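Local coordinates for YjbQ family protein (Aeropyrum pernix, PDB 2P6H), which is of unknown function but belongs to the widespread YjbQ (UPF0047) family and probably assembles as a trimer, at the interface of chains A and B. Residues are numbered along the deposited sequence; one frame, centred on the assembly and turned at random. Chains: chain A/B, Hypothetical protein.

The interface of chains A and B. Residues chain A 75, 77, 80, 84, 87; chain B 52, 54, 56-57, 60.
A:His77 meets chain B through two carboxylates, each taking a different N-H. Its ring nitrogen ND1 donates to B:Glu54 OE1 at 2.8 Å, the acceptor lying nearly in the imidazole plane and met on the anti side, but with the donor tilted well out of the carboxylate plane. Its backbone N donates to B:Asp60 OD2, also at 2.8 Å, on the syn lone pair, and the bond is fairly straight (152° at the hydrogen). With CG anti to the backbone N (chi1 -175°), the ring swings away from B:Asp60 toward B:Glu54.

B:Glu54 caps the start of its own helix 55-69. OE1 also accepts from the backbone N of B:Leu57, which comes from the face of the carboxylate opposite to A:His77, while OE2 takes the backbone N of B:Arg56 at 2.9 Å. The bend at chi2 folds the carboxylate back over these amides, and B:Arg56 NH1 adds a salt bridge to OE2, though its hydrogen bond there is weak. An alanine here would probably leave A:His77 ND1 without its acceptor, its ring freer to turn, and the first amides of the helix uncapped.

A water links the two imidazoles to B:Glu52: it lies 3.0 Å from A:His87 NE2 and 2.9 Å from B:Glu52 OE1, with a longer link to A:His77 NE2. The two imidazoles thus share a bridge to a chain B carboxylate.

The methylene CB of A:Trp75 lies 3.8 Å from B:Asp60 CG, and its ring, with CE3 against the same side chain, is turned 66° from the carboxylate plane. Among the apolar contacts, A:Val80 CG2 rests 3.6 Å from B:Arg56 CD. The patch belongs to an interface between two copies of one protein, probably that of a trimer, and pairs unlike surfaces. B:Leu57 CD2 sits over one face of the A:His87 imidazole, 3.7 Å from its centroid and displaced toward the rim near ND1.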
# COMPACT_ATOMS: atom_id res chain seq x y z
N TRP A 75 -5.21 4.64 -23.57
CA TRP A 75 -3.94 4.23 -22.97
C TRP A 75 -3.04 3.69 -24.07
O TRP A 75 -3.49 2.95 -24.94
CB TRP A 75 -4.18 3.13 -21.92
CG TRP A 75 -5.09 3.56 -20.82
CD1 TRP A 75 -6.30 3.02 -20.49
CD2 TRP A 75 -4.86 4.63 -19.90
NE1 TRP A 75 -6.84 3.69 -19.41
CE2 TRP A 75 -5.98 4.68 -19.03
CE3 TRP A 75 -3.82 5.55 -19.72
CZ2 TRP A 75 -6.08 5.62 -18.00
CZ3 TRP A 75 -3.92 6.48 -18.70
CH2 TRP A 75 -5.05 6.51 -17.85
N HIS A 77 -0.77 1.52 -23.78
CA HIS A 77 -0.59 0.08 -23.60
C HIS A 77 -1.61 -0.64 -24.50
O HIS A 77 -1.45 -1.82 -24.79
CB HIS A 77 -0.83 -0.32 -22.14
CG HIS A 77 -0.56 -1.76 -21.84
ND1 HIS A 77 0.68 -2.35 -22.01
CD2 HIS A 77 -1.37 -2.74 -21.36
CE1 HIS A 77 0.62 -3.61 -21.65
NE2 HIS A 77 -0.61 -3.88 -21.25
N VAL A 80 -0.51 -2.73 -27.24
CA VAL A 80 0.04 -4.03 -26.83
C VAL A 80 -1.03 -5.03 -26.32
O VAL A 80 -1.02 -6.21 -26.65
CB VAL A 80 1.14 -3.78 -25.76
CG1 VAL A 80 1.60 -5.10 -25.15
CG2 VAL A 80 2.34 -3.08 -26.39
N ALA A 84 -4.85 -2.24 -19.83
CA ALA A 84 -4.11 -1.13 -19.22
C ALA A 84 -4.72 -0.70 -17.89
O ALA A 84 -4.01 -0.53 -16.89
CB ALA A 84 -4.06 0.05 -20.19
N HIS A 87 -3.71 -2.70 -14.78
CA HIS A 87 -2.37 -2.42 -14.28
C HIS A 87 -2.44 -1.15 -13.43
O HIS A 87 -1.86 -1.10 -12.35
CB HIS A 87 -1.41 -2.21 -15.46
CG HIS A 87 -1.17 -3.44 -16.29
ND1 HIS A 87 -0.21 -4.38 -15.97
CD2 HIS A 87 -1.73 -3.85 -17.45
CE1 HIS A 87 -0.19 -5.32 -16.91
NE2 HIS A 87 -1.10 -5.02 -17.81
N GLU B 52 4.13 -4.34 -14.28
CA GLU B 52 4.85 -4.72 -15.49
C GLU B 52 5.70 -3.59 -16.07
O GLU B 52 5.22 -2.46 -16.22
CB GLU B 52 3.86 -5.21 -16.55
CG GLU B 52 4.49 -6.04 -17.65
CD GLU B 52 3.48 -6.64 -18.63
OE1 GLU B 52 2.29 -6.85 -18.25
OE2 GLU B 52 3.88 -6.93 -19.78
N GLU B 54 6.52 -2.69 -19.01
CA GLU B 54 6.32 -2.54 -20.42
C GLU B 54 6.39 -1.07 -20.73
O GLU B 54 5.73 -0.25 -20.10
CB GLU B 54 4.93 -3.08 -20.77
CG GLU B 54 4.76 -3.31 -22.28
CD GLU B 54 4.31 -2.02 -22.94
OE1 GLU B 54 3.30 -1.48 -22.53
OE2 GLU B 54 4.97 -1.60 -23.89
N ARG B 56 5.18 1.18 -22.94
CA ARG B 56 3.98 1.98 -23.12
C ARG B 56 3.19 2.08 -21.82
O ARG B 56 2.74 3.14 -21.42
CB ARG B 56 3.13 1.32 -24.21
CG ARG B 56 3.71 1.53 -25.61
CD ARG B 56 3.27 0.43 -26.58
NE ARG B 56 4.15 0.41 -27.76
CZ ARG B 56 5.02 -0.60 -27.86
NH1 ARG B 56 5.07 -1.54 -26.93
NH2 ARG B 56 5.86 -0.65 -28.90
N LEU B 57 3.06 0.97 -21.10
CA LEU B 57 2.37 0.98 -19.80
C LEU B 57 3.01 1.98 -18.85
O LEU B 57 2.34 2.67 -18.09
CB LEU B 57 2.41 -0.43 -19.18
CG LEU B 57 1.80 -0.50 -17.76
CD1 LEU B 57 0.33 -0.10 -17.74
CD2 LEU B 57 1.87 -1.90 -17.15
N ASP B 60 1.82 5.21 -19.59
CA ASP B 60 0.44 5.34 -19.14
C ASP B 60 0.35 5.64 -17.64
O ASP B 60 -0.49 6.36 -17.16
CB ASP B 60 -0.33 4.04 -19.41
CG ASP B 60 -0.60 3.84 -20.90
OD1 ASP B 60 -0.63 4.82 -21.64
OD2 ASP B 60 -0.83 2.69 -21.28
O HOH W 1 -0.02 -6.84 -19.98